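Local coordinates for protein nitrilotriacetate monooxygenase component B (Bacillus cereus ATCC 14579, PDB 3BPK) that probably binds FMN and may act as an oxidoreductase, the flavin-reductase component of a two-component monooxygenase, at residues Ala31-Val36 with Lys72-Asn77; Val85-Asp90 with Pro127-Ala132; Ser121-Val126 with Val162-Val167. All blocks are in the same frame, centred on the assembly; numbering follows the deposited sequence.

Interaction 1 (Ala31-Val36 with Lys72-Asn77); sequences AFVTSV and KDTSRN
Water 1 is the best-held polar atom here, gripped three times: its oxygen donates to Val33 O at 2.9 Å and hydrogen-bonds to the two hydroxyls Ser35 OG and Thr74 OG1, each 2.8 Å away. It thus ties strand 28-36 to the first turn of helix 73-81. Thr74 OG1 has a further hydrogen bond to Tyr47 OH on the neighbouring strand 42-54. Ser35 OG is gripped twice, by the water and by the amide of Asn77, whose ND2 reaches it at 2.9 Å. That bond is nearly straight, with an N-H...O angle of 164°, and it lies close to the amide plane. Ser35 OG sits in the crowded position between its own backbone N and carbonyl carbon (chi1 63°), which turns it toward the helix. Asn77 ND2 also bonds to Asn43 OD1, so the amide has partners on two adjacent strands and its rotation is fixed. Its carbons lie against the strand backbone, with Asn77 CB 3.3 Å from Val36 O. At the far end of the contact, methyl meets methyl: the Val33 and Thr74 side chains cross obliquely, and Val33 CG1, anti to the backbone N, meets Thr74 CG2 at 3.8 Å. Water 2 accepts from Val36 N at 3.0 Å and gives a weak bond to Asn77 O. The helix therefore packs on the strand, where the axes of segments 31-36 and 73-77 make 56°, largely through small polar side chains and ordered water, and the buried hydroxyls are satisfied by Asn77, by the water and, for Thr74, by Tyr47.

Interaction 2 (Val85-Asp90 with Pro127-Ala132); sequences VVHISD and PGVKEA
This contact belongs to the antiparallel beta barrel of the flavin-reductase-like, FMN-binding fold: strand 83-88 carries His87, whose ring meets the short strand 128-129 and the type I turn from Val129 to Ala132 at one face and along an edge. The backbone N-H of Val129 is directed at His87 NE2, 2.9 Å away, along a fairly straight line (160°), although the donor sits 33° out of the ring plane. The second ring nitrogen, ND1, is hydrogen-bonded to Phe32 O on strand 28-36. With NE2 accepting and ND1 facing a carbonyl, the ring is probably neutral and protonated on ND1. His87 CG lies anti to its carbonyl carbon (chi1 -55°), which swings the ring across to the turn. Gly128, having no side chain, brings its CA in the ring plane to 3.3 Å from NE2. Val129 CG2 covers one face as a CH-pi contact, 4.0 Å from the ring centroid. Ala132 CB meets the edge of the ring at CD2, 3.6 Å away, so the first and last residues of the turn, Val129 and Ala132, both touch the imidazole. Further along the barrel strand, Val85 packs on the Pro127-Gly128 backbone, and Pro127 O is itself hydrogen-bonded to Thr34 OG1. Val85 CG2, anti to the carbonyl carbon, rests 3.7 Å from that same Pro127 O.

Interaction 3 (Ser121-Val126 with Val162-Val167); sequences SEVISV and VVRFHV
A classic beta bulge lies in this contact: Val163 and Arg164, consecutive on strand 155-168, both face Glu137 of the adjacent strand, and both also point toward the loop 121-126. Arg164 leaves with CG anti to the backbone N (chi1 -164°), then bends at chi2 and chi3 so that its NE meets Glu122 OE1 at 3.0 Å. This salt bridge is straight (164°) and lies in the guanidinium plane, whereas the oxygen is met from above its carboxylate plane. Glu122 OE1 is also hydrogen-bonded to Ser6 OG of the second subunit. Val123 divides its methyls: CG2 lies over one face of the guanidinium, 3.2 Å from Arg164 NH2, while CG1 packs on Val163 CG2 at 3.8 Å. Ile124 CG2 touches the same Val163 methyl at 4.0 Å. The other carboxylate oxygen, Glu122 OE2, stands in the plane of the His166 ring at its edge, 3.3 Å from CE1, with the carboxylate turned nearly perpendicular to the ring. Within the loop, Ser121 OG donates to Val126 O at 2.6 Å. Glu137 on strand 134-146 is central, its carboxylate taking the backbone N-H groups of Glu122, Val123 and Ile124 and bonding to His166 NE2. The loop thus sits over strands 134-146 and 155-168, with Ile124 reaching strand 83-88 at Glu83 and Val85, and Phe165 to Val167 continue the sheet into the second subunit.

Overall arrangement
Interactions 1 and 2 are buried, while interaction 3 is partly exposed; interactions 2 and 3 both touch the second subunit, interaction 3 with far more residues. All three reach the same antiparallel sheet. Interaction 1 sets a helix on strand 28-36, and interaction 2 sets a turn on the adjacent strand 83-88; the pairing of these two strands, with the backbone of Phe32 bonded to that of His87, joins the two. Residues 121-126 and 127-132 are consecutive, so interactions 2 and 3 hold successive parts of one connection, and Val85 packs against both. The chemistry follows the location: neutral hydroxyl, amide and water links in interaction 1, a buried imidazole accepting a backbone N-H in interaction 2, and a carboxylate-guanidinium pair in interaction 3.

Interaction 1 (Ala31-Val36 with Lys72-Asn77)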
ATOM      1  N   ALA B  31       4.791   6.708   3.819  1.00 14.31           N
ATOM      2  CA  ALA B  31       6.150   6.391   4.280  1.00 13.15           C
ATOM      3  C   ALA B  31       7.007   7.645   4.169  1.00 13.79           C
ATOM      4  O   ALA B  31       7.121   8.226   3.079  1.00 15.00           O
ATOM      5  CB  ALA B  31       6.768   5.268   3.436  1.00 15.07           C
ATOM      6  N   PHE B  32       7.655   8.050   5.269  1.00 13.55           N
ATOM      7  CA  PHE B  32       8.624   9.139   5.169  1.00 13.53           C
ATOM      8  C   PHE B  32       9.979   8.447   5.133  1.00 13.21           C
ATOM      9  O   PHE B  32      10.361   7.777   6.115  1.00 13.74           O
ATOM     10  CB  PHE B  32       8.527  10.091   6.346  1.00 14.05           C
ATOM     11  CG  PHE B  32       9.522  11.174   6.279  1.00 16.06           C
ATOM     12  CD1 PHE B  32       9.491  12.081   5.221  1.00 16.76           C
ATOM     13  CD2 PHE B  32      10.505  11.312   7.286  1.00 19.04           C
ATOM     14  CE1 PHE B  32      10.444  13.094   5.133  1.00 18.27           C
ATOM     15  CE2 PHE B  32      11.449  12.317   7.197  1.00 19.66           C
ATOM     16  CZ  PHE B  32      11.413  13.220   6.137  1.00 19.72           C
ATOM     17  N   VAL B  33      10.659   8.552   3.993  1.00 12.60           N
ATOM     18  CA  VAL B  33      11.834   7.688   3.742  1.00 13.22           C
ATOM     19  C   VAL B  33      13.112   8.509   3.673  1.00 14.13           C
ATOM     20  O   VAL B  33      13.188   9.474   2.882  1.00 13.94           O
ATOM     21  CB  VAL B  33      11.688   6.945   2.394  1.00 12.93           C
ATOM     22  CG1 VAL B  33      12.919   6.043   2.117  1.00 14.64           C
ATOM     23  CG2 VAL B  33      10.429   6.055   2.398  1.00 13.43           C
ATOM     24  N   THR B  34      14.110   8.121   4.487  1.00 14.05           N
ATOM     25  CA  THR B  34      15.434   8.771   4.419  1.00 13.42           C
ATOM     26  C   THR B  34      16.427   7.824   3.759  1.00 13.52           C
ATOM     27  O   THR B  34      16.331   6.583   3.865  1.00 15.20           O
ATOM     28  CB  THR B  34      15.989   9.223   5.795  1.00 13.56           C
ATOM     29  OG1 THR B  34      16.008   8.119   6.710  1.00 14.60           O
ATOM     30  CG2 THR B  34      15.131  10.341   6.344  1.00 14.71           C
ATOM     31  N   SER B  35      17.390   8.429   3.072  1.00 14.79           N
ATOM     32  CA  SER B  35      18.369   7.692   2.293  1.00 13.76           C
ATOM     33  C   SER B  35      19.566   8.634   2.150  1.00 14.90           C
ATOM     34  O   SER B  35      19.442   9.852   2.386  1.00 15.81           O
ATOM     35  CB  SER B  35      17.781   7.316   0.904  1.00 15.30           C
ATOM     36  OG  SER B  35      17.477   8.475   0.124  1.00 14.88           O
ATOM     37  N   VAL B  36      20.720   8.080   1.778  1.00 14.87           N
ATOM     38  CA  VAL B  36      21.961   8.891   1.749  1.00 15.10           C
ATOM     39  C   VAL B  36      22.602   8.810   0.369  1.00 16.84           C
ATOM     40  O   VAL B  36      22.655   7.718  -0.219  1.00 17.64           O
ATOM     41  CB  VAL B  36      22.952   8.420   2.857  1.00 15.42           C
ATOM     42  CG1 VAL B  36      24.273   9.204   2.761  1.00 16.00           C
ATOM     43  CG2 VAL B  36      22.324   8.658   4.255  1.00 17.82           C
ATOM     44  N   LYS B  72      14.681   8.403  -9.198  1.00 26.90           N
ATOM     45  CA  LYS B  72      14.678   9.518  -8.249  0.60 26.77           C
ATOM     46  C   LYS B  72      15.777   9.273  -7.215  1.00 25.03           C
ATOM     47  O   LYS B  72      16.256   8.134  -7.083  1.00 23.43           O
ATOM     48  CB  LYS B  72      13.305   9.638  -7.567  0.60 27.30           C
ATOM     49  CG  LYS B  72      12.400  10.669  -8.245  0.60 28.80           C
ATOM     50  CD  LYS B  72      10.940  10.599  -7.820  0.60 28.91           C
ATOM     51  CE  LYS B  72      10.087  11.456  -8.773  0.60 30.79           C
ATOM     52  NZ  LYS B  72       8.793  11.910  -8.195  0.60 33.00           N
ATOM     53  N   ASP B  73      16.173  10.323  -6.486  1.00 23.82           N
ATOM     54  CA  ASP B  73      17.214  10.234  -5.470  0.60 22.31           C
ATOM     55  C   ASP B  73      16.972   9.069  -4.500  1.00 20.84           C
ATOM     56  O   ASP B  73      17.881   8.292  -4.180  1.00 20.17           O
ATOM     57  CB  ASP B  73      17.266  11.539  -4.668  0.60 22.99           C
ATOM     58  CG  ASP B  73      17.958  12.676  -5.419  0.60 25.50           C
ATOM     59  OD1 ASP B  73      18.619  12.418  -6.440  0.60 27.81           O
ATOM     60  OD2 ASP B  73      17.840  13.829  -4.969  0.60 26.69           O
ATOM     61  N   THR B  74      15.733   8.961  -4.023  1.00 18.90           N
ATOM     62  CA  THR B  74      15.465   7.937  -2.993  1.00 17.94           C
ATOM     63  C   THR B  74      15.817   6.537  -3.509  1.00 17.90           C
ATOM     64  O   THR B  74      16.447   5.745  -2.791  1.00 18.30           O
ATOM     65  CB  THR B  74      13.997   7.995  -2.502  1.00 17.99           C
ATOM     66  OG1 THR B  74      13.767   9.261  -1.865  1.00 19.14           O
ATOM     67  CG2 THR B  74      13.668   6.825  -1.560  1.00 19.06           C
ATOM     68  N   SER B  75      15.417   6.209  -4.751  1.00 17.39           N
ATOM     69  CA  SER B  75      15.727   4.887  -5.314  0.60 17.41           C
ATOM     70  C   SER B  75      17.200   4.685  -5.592  1.00 17.59           C
ATOM     71  O   SER B  75      17.772   3.614  -5.297  1.00 17.52           O
ATOM     72  CB  SER B  75      14.935   4.668  -6.601  0.60 17.26           C
ATOM     73  OG  SER B  75      13.585   4.737  -6.262  0.60 16.83           O
ATOM     74  N   ARG B  76      17.821   5.706  -6.199  1.00 18.73           N
ATOM     75  CA  ARG B  76      19.273   5.664  -6.431  0.60 19.33           C
ATOM     76  C   ARG B  76      20.034   5.414  -5.138  1.00 18.76           C
ATOM     77  O   ARG B  76      20.944   4.578  -5.077  1.00 18.67           O
ATOM     78  CB  ARG B  76      19.809   6.977  -7.008  0.60 21.27           C
ATOM     79  CG  ARG B  76      19.564   7.183  -8.457  0.60 23.85           C
ATOM     80  CD  ARG B  76      20.663   8.072  -9.043  0.60 30.26           C
ATOM     81  NE  ARG B  76      20.750   9.405  -8.429  0.60 26.50           N
ATOM     82  CZ  ARG B  76      20.092  10.484  -8.861  0.60 41.07           C
ATOM     83  NH1 ARG B  76      20.244  11.662  -8.250  0.60 33.09           N
ATOM     84  NH2 ARG B  76      19.266  10.386  -9.901  0.60 32.89           N
ATOM     85  N   ASN B  77      19.679   6.170  -4.099  1.00 16.94           N
ATOM     86  CA  ASN B  77      20.388   6.078  -2.813  1.00 16.50           C
ATOM     87  C   ASN B  77      20.127   4.718  -2.147  1.00 16.00           C
ATOM     88  O   ASN B  77      21.025   4.145  -1.546  1.00 17.14           O
ATOM     89  CB  ASN B  77      19.870   7.148  -1.860  1.00 16.33           C
ATOM     90  CG  ASN B  77      20.204   8.568  -2.300  1.00 16.65           C
ATOM     91  OD1 ASN B  77      21.027   8.807  -3.202  1.00 19.23           O
ATOM     92  ND2 ASN B  77      19.592   9.523  -1.630  1.00 18.06           N
TER
HETATM   93  O   HOH W   1      14.984   9.599   0.589  1.00 17.93           O
HETATM   94  O   HOH W   2      20.426   5.176   1.182  1.00 17.34           O

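Interaction 2 (Val85-Asp90 with Pro127-Ala132)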
ATOM      1  N   VAL B  85      15.750   4.231   5.641  1.00 13.93           N
ATOM      2  CA  VAL B  85      14.882   4.158   6.831  1.00 13.61           C
ATOM      3  C   VAL B  85      13.459   4.562   6.444  1.00 13.75           C
ATOM      4  O   VAL B  85      13.261   5.602   5.776  1.00 13.28           O
ATOM      5  CB  VAL B  85      15.400   5.093   7.969  1.00 14.10           C
ATOM      6  CG1 VAL B  85      14.508   4.997   9.243  1.00 14.26           C
ATOM      7  CG2 VAL B  85      16.859   4.737   8.373  1.00 14.19           C
ATOM      8  N   VAL B  86      12.478   3.789   6.920  1.00 12.80           N
ATOM      9  CA  VAL B  86      11.071   4.095   6.666  1.00 13.16           C
ATOM     10  C   VAL B  86      10.445   4.557   7.976  1.00 13.02           C
ATOM     11  O   VAL B  86      10.470   3.806   8.970  1.00 13.85           O
ATOM     12  CB  VAL B  86      10.313   2.866   6.127  1.00 14.23           C
ATOM     13  CG1 VAL B  86       8.808   3.221   5.994  1.00 16.08           C
ATOM     14  CG2 VAL B  86      10.903   2.444   4.781  1.00 15.83           C
ATOM     15  N   HIS B  87       9.889   5.767   7.980  1.00 12.10           N
ATOM     16  CA  HIS B  87       9.259   6.308   9.171  1.00 12.61           C
ATOM     17  C   HIS B  87       7.755   6.339   8.958  1.00 13.18           C
ATOM     18  O   HIS B  87       7.273   6.657   7.851  1.00 14.19           O
ATOM     19  CB  HIS B  87       9.708   7.760   9.429  1.00 14.22           C
ATOM     20  CG  HIS B  87      11.194   7.923   9.513  1.00 13.08           C
ATOM     21  ND1 HIS B  87      11.994   7.954   8.386  1.00 12.69           N
ATOM     22  CD2 HIS B  87      12.026   8.116  10.578  1.00 14.93           C
ATOM     23  CE1 HIS B  87      13.261   8.139   8.756  1.00 14.53           C
ATOM     24  NE2 HIS B  87      13.309   8.216  10.080  1.00 15.13           N
ATOM     25  N   ILE B  88       7.017   6.040  10.016  1.00 13.15           N
ATOM     26  CA  ILE B  88       5.559   6.248   9.990  1.00 13.51           C
ATOM     27  C   ILE B  88       5.290   7.757  10.116  1.00 13.72           C
ATOM     28  O   ILE B  88       5.885   8.459  10.956  1.00 14.98           O
ATOM     29  CB  ILE B  88       4.882   5.515  11.168  1.00 13.95           C
ATOM     30  CG1 ILE B  88       5.147   4.002  11.062  1.00 14.11           C
ATOM     31  CG2 ILE B  88       3.377   5.820  11.229  1.00 15.32           C
ATOM     32  CD1 ILE B  88       4.761   3.388   9.719  1.00 16.44           C
ATOM     33  N   SER B  89       4.421   8.256   9.247  1.00 14.34           N
ATOM     34  CA  SER B  89       4.026   9.675   9.253  1.00 14.78           C
ATOM     35  C   SER B  89       2.855   9.887  10.179  1.00 15.79           C
ATOM     36  O   SER B  89       1.858   9.160  10.135  1.00 16.40           O
ATOM     37  CB  SER B  89       3.642  10.141   7.828  1.00 16.61           C
ATOM     38  OG  SER B  89       4.710   9.953   6.928  1.00 16.71           O
ATOM     39  N   ASP B  90       2.961  10.925  10.998  1.00 15.80           N
ATOM     40  CA  ASP B  90       1.915  11.187  11.977  1.00 17.05           C
ATOM     41  C   ASP B  90       1.660  12.682  12.179  1.00 17.23           C
ATOM     42  O   ASP B  90       2.425  13.534  11.673  1.00 17.59           O
ATOM     43  CB  ASP B  90       2.170  10.425  13.298  1.00 18.26           C
ATOM     44  CG  ASP B  90       3.315  10.998  14.106  1.00 20.22           C
ATOM     45  OD1 ASP B  90       3.420  12.244  14.222  1.00 22.91           O
ATOM     46  OD2 ASP B  90       4.099  10.185  14.645  1.00 22.06           O
ATOM     47  N   PRO B 127      20.985   7.331   8.547  1.00 16.74           N
ATOM     48  CA  PRO B 127      20.232   7.871   9.686  1.00 17.06           C
ATOM     49  C   PRO B 127      18.737   8.001   9.386  1.00 16.67           C
ATOM     50  O   PRO B 127      18.343   8.111   8.207  1.00 17.57           O
ATOM     51  CB  PRO B 127      20.773   9.289   9.838  1.00 17.60           C
ATOM     52  CG  PRO B 127      22.033   9.335   9.079  1.00 19.45           C
ATOM     53  CD  PRO B 127      21.927   8.323   7.977  1.00 18.16           C
ATOM     54  N   GLY B 128      17.937   8.018  10.446  1.00 16.77           N
ATOM     55  CA  GLY B 128      16.541   8.434  10.360  1.00 15.63           C
ATOM     56  C   GLY B 128      16.382   9.818  10.958  1.00 16.61           C
ATOM     57  O   GLY B 128      17.367  10.581  11.100  1.00 16.77           O
ATOM     58  N   VAL B 129      15.139  10.147  11.302  1.00 15.71           N
ATOM     59  CA  VAL B 129      14.842  11.387  12.008  1.00 16.38           C
ATOM     60  C   VAL B 129      14.246  11.105  13.388  1.00 16.50           C
ATOM     61  O   VAL B 129      13.419  10.208  13.553  1.00 16.47           O
ATOM     62  CB  VAL B 129      13.944  12.345  11.189  1.00 17.10           C
ATOM     63  CG1 VAL B 129      14.642  12.734   9.871  1.00 17.34           C
ATOM     64  CG2 VAL B 129      12.532  11.771  10.919  1.00 16.83           C
ATOM     65  N   LYS B 130      14.654  11.916  14.368  1.00 16.64           N
ATOM     66  CA  LYS B 130      14.211  11.758  15.734  1.00 17.87           C
ATOM     67  C   LYS B 130      12.718  12.042  15.933  1.00 17.49           C
ATOM     68  O   LYS B 130      12.094  11.453  16.818  1.00 18.37           O
ATOM     69  CB  LYS B 130      15.054  12.710  16.622  1.00 19.14           C
ATOM     70  CG  LYS B 130      14.787  12.576  18.085  1.00 23.75           C
ATOM     71  CD  LYS B 130      15.689  13.581  18.837  1.00 26.93           C
ATOM     72  CE  LYS B 130      15.266  13.747  20.295  1.00 32.09           C
ATOM     73  NZ  LYS B 130      15.686  12.509  20.970  1.00 36.00           N
ATOM     74  N   GLU B 131      12.150  12.929  15.093  1.00 17.47           N
ATOM     75  CA  GLU B 131      10.768  13.348  15.233  1.00 17.60           C
ATOM     76  C   GLU B 131       9.741  12.211  15.048  1.00 17.31           C
ATOM     77  O   GLU B 131       8.622  12.300  15.591  1.00 19.21           O
ATOM     78  CB  GLU B 131      10.443  14.491  14.273  1.00 17.78           C
ATOM     79  CG  GLU B 131      11.102  15.855  14.641  1.00 20.08           C
ATOM     80  CD  GLU B 131      12.589  15.983  14.323  1.00 20.45           C
ATOM     81  OE1 GLU B 131      13.171  15.100  13.669  1.00 20.00           O
ATOM     82  OE2 GLU B 131      13.176  17.019  14.754  1.00 22.82           O
ATOM     83  N   ALA B 132      10.095  11.147  14.306  1.00 16.20           N
ATOM     84  CA  ALA B 132       9.160  10.025  14.152  1.00 15.85           C
ATOM     85  C   ALA B 132       8.950   9.261  15.451  1.00 16.12           C
ATOM     86  O   ALA B 132       9.906   9.086  16.235  1.00 17.12           O
ATOM     87  CB  ALA B 132       9.678   9.060  13.085  1.00 16.89           C
TER

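Interaction 3 (Ser121-Val126 with Val162-Val167)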
ATOM      1  N   SER B 121      21.309   5.207  12.932  1.00 19.02           N
ATOM      2  CA  SER B 121      20.717   3.870  12.971  1.00 18.03           C
ATOM      3  C   SER B 121      21.684   2.878  13.632  1.00 18.64           C
ATOM      4  O   SER B 121      22.913   3.129  13.669  1.00 21.05           O
ATOM      5  CB  SER B 121      20.412   3.400  11.540  1.00 17.29           C
ATOM      6  OG  SER B 121      19.289   4.117  11.048  1.00 17.35           O
ATOM      7  N   GLU B 122      21.131   1.774  14.148  1.00 18.96           N
ATOM      8  CA  GLU B 122      21.892   0.769  14.908  1.00 20.67           C
ATOM      9  C   GLU B 122      22.532  -0.294  14.003  1.00 20.98           C
ATOM     10  O   GLU B 122      23.695  -0.705  14.239  1.00 22.05           O
ATOM     11  CB  GLU B 122      20.957   0.065  15.909  1.00 20.66           C
ATOM     12  CG  GLU B 122      20.456   0.979  17.022  1.00 23.41           C
ATOM     13  CD  GLU B 122      19.410   0.314  17.926  1.00 23.77           C
ATOM     14  OE1 GLU B 122      19.231  -0.909  17.827  1.00 33.26           O
ATOM     15  OE2 GLU B 122      18.806   1.005  18.742  1.00 27.50           O
ATOM     16  N   VAL B 123      21.803  -0.718  12.959  1.00 20.23           N
ATOM     17  CA  VAL B 123      22.230  -1.826  12.097  1.00 20.36           C
ATOM     18  C   VAL B 123      22.741  -1.275  10.778  1.00 20.85           C
ATOM     19  O   VAL B 123      23.805  -1.658  10.300  1.00 23.74           O
ATOM     20  CB  VAL B 123      21.065  -2.854  11.833  1.00 20.77           C
ATOM     21  CG1 VAL B 123      21.511  -3.949  10.892  1.00 22.43           C
ATOM     22  CG2 VAL B 123      20.525  -3.424  13.132  1.00 22.13           C
ATOM     23  N   ILE B 124      21.995  -0.344  10.198  1.00 19.01           N
ATOM     24  CA  ILE B 124      22.383   0.226   8.905  1.00 18.36           C
ATOM     25  C   ILE B 124      23.098   1.548   9.123  1.00 19.29           C
ATOM     26  O   ILE B 124      23.132   2.052  10.254  1.00 20.10           O
ATOM     27  CB  ILE B 124      21.132   0.411   7.980  1.00 17.04           C
ATOM     28  CG1 ILE B 124      20.104   1.384   8.591  1.00 17.76           C
ATOM     29  CG2 ILE B 124      20.479  -0.948   7.691  1.00 17.41           C
ATOM     30  CD1 ILE B 124      18.945   1.682   7.622  1.00 16.93           C
ATOM     31  N   SER B 125      23.642   2.080   8.021  0.60 18.92           N
ATOM     32  CA  SER B 125      24.475   3.296   7.974  0.60 20.22           C
ATOM     33  C   SER B 125      23.730   4.542   7.468  0.60 19.43           C
ATOM     34  O   SER B 125      24.342   5.583   7.162  0.60 19.90           O
ATOM     35  CB  SER B 125      25.692   3.061   7.062  0.60 20.61           C
ATOM     36  OG  SER B 125      25.345   3.270   5.707  0.60 23.02           O
ATOM     37  N   VAL B 126      22.413   4.433   7.329  1.00 18.23           N
ATOM     38  CA  VAL B 126      21.577   5.563   6.951  1.00 16.94           C
ATOM     39  C   VAL B 126      20.813   6.051   8.186  1.00 17.46           C
ATOM     40  O   VAL B 126      20.093   5.266   8.819  1.00 17.47           O
ATOM     41  CB  VAL B 126      20.548   5.114   5.897  1.00 16.50           C
ATOM     42  CG1 VAL B 126      19.517   6.210   5.654  1.00 16.63           C
ATOM     43  CG2 VAL B 126      21.244   4.696   4.611  1.00 17.80           C
ATOM     44  N   VAL B 162      12.836  -5.124   7.081  1.00 13.52           N
ATOM     45  CA  VAL B 162      13.059  -4.401   8.348  1.00 14.77           C
ATOM     46  C   VAL B 162      14.084  -5.171   9.181  1.00 15.45           C
ATOM     47  O   VAL B 162      13.904  -6.377   9.467  1.00 16.35           O
ATOM     48  CB  VAL B 162      11.746  -4.246   9.161  1.00 14.87           C
ATOM     49  CG1 VAL B 162      12.003  -3.479  10.481  1.00 16.35           C
ATOM     50  CG2 VAL B 162      10.664  -3.573   8.320  1.00 14.78           C
ATOM     51  N   VAL B 163      15.166  -4.479   9.543  1.00 14.72           N
ATOM     52  CA  VAL B 163      16.221  -5.087  10.384  1.00 15.22           C
ATOM     53  C   VAL B 163      16.241  -4.509  11.819  1.00 15.92           C
ATOM     54  O   VAL B 163      16.894  -5.074  12.703  1.00 16.96           O
ATOM     55  CB  VAL B 163      17.602  -5.012   9.720  1.00 15.83           C
ATOM     56  CG1 VAL B 163      17.595  -5.854   8.452  1.00 17.88           C
ATOM     57  CG2 VAL B 163      17.994  -3.540   9.420  1.00 16.35           C
ATOM     58  N   ARG B 164      15.518  -3.402  12.020  0.60 15.63           N
ATOM     59  CA  ARG B 164      15.307  -2.869  13.377  0.60 15.96           C
ATOM     60  C   ARG B 164      14.042  -2.042  13.413  0.60 15.63           C
ATOM     61  O   ARG B 164      13.793  -1.255  12.493  0.60 15.49           O
ATOM     62  CB  ARG B 164      16.483  -1.991  13.824  0.60 16.48           C
ATOM     63  CG  ARG B 164      16.506  -1.731  15.338  0.60 18.21           C
ATOM     64  CD  ARG B 164      16.832  -3.055  16.059  0.60 19.45           C
ATOM     65  NE  ARG B 164      18.268  -3.263  16.275  0.60 22.51           N
ATOM     66  CZ  ARG B 164      18.970  -4.314  15.864  0.60 24.03           C
ATOM     67  NH1 ARG B 164      18.400  -5.273  15.121  0.60 20.64           N
ATOM     68  NH2 ARG B 164      20.272  -4.397  16.184  0.60 25.58           N
ATOM     69  N   PHE B 165      13.244  -2.250  14.462  1.00 15.51           N
ATOM     70  CA  PHE B 165      12.093  -1.403  14.732  1.00 15.95           C
ATOM     71  C   PHE B 165      12.482  -0.473  15.875  1.00 16.33           C
ATOM     72  O   PHE B 165      13.146  -0.922  16.834  1.00 17.39           O
ATOM     73  CB  PHE B 165      10.919  -2.206  15.250  1.00 16.00           C
ATOM     74  CG  PHE B 165      10.216  -3.041  14.217  1.00 15.81           C
ATOM     75  CD1 PHE B 165       9.254  -2.474  13.385  1.00 17.33           C
ATOM     76  CD2 PHE B 165      10.445  -4.419  14.146  1.00 16.35           C
ATOM     77  CE1 PHE B 165       8.529  -3.276  12.481  1.00 17.43           C
ATOM     78  CE2 PHE B 165       9.751  -5.204  13.239  1.00 16.77           C
ATOM     79  CZ  PHE B 165       8.785  -4.622  12.404  1.00 15.42           C
ATOM     80  N   HIS B 166      12.054   0.794  15.796  1.00 15.90           N
ATOM     81  CA  HIS B 166      12.194   1.771  16.888  1.00 16.17           C
ATOM     82  C   HIS B 166      10.795   2.296  17.150  1.00 15.56           C
ATOM     83  O   HIS B 166      10.160   2.827  16.242  1.00 16.05           O
ATOM     84  CB  HIS B 166      13.067   2.933  16.463  1.00 15.72           C
ATOM     85  CG  HIS B 166      14.471   2.533  16.116  1.00 16.82           C
ATOM     86  ND1 HIS B 166      15.450   2.377  17.075  1.00 18.26           N
ATOM     87  CD2 HIS B 166      15.040   2.198  14.931  1.00 19.39           C
ATOM     88  CE1 HIS B 166      16.578   1.998  16.483  1.00 19.26           C
ATOM     89  NE2 HIS B 166      16.352   1.873  15.183  1.00 19.87           N
ATOM     90  N   VAL B 167      10.293   2.122  18.375  1.00 16.42           N
ATOM     91  CA  VAL B 167       8.893   2.435  18.687  1.00 16.87           C
ATOM     92  C   VAL B 167       8.788   3.252  19.961  1.00 17.26           C
ATOM     93  O   VAL B 167       9.365   2.853  20.972  1.00 18.98           O
ATOM     94  CB  VAL B 167       8.046   1.146  18.860  1.00 17.19           C
ATOM     95  CG1 VAL B 167       6.586   1.492  19.184  1.00 19.07           C
ATOM     96  CG2 VAL B 167       8.158   0.197  17.602  1.00 18.28           C
TER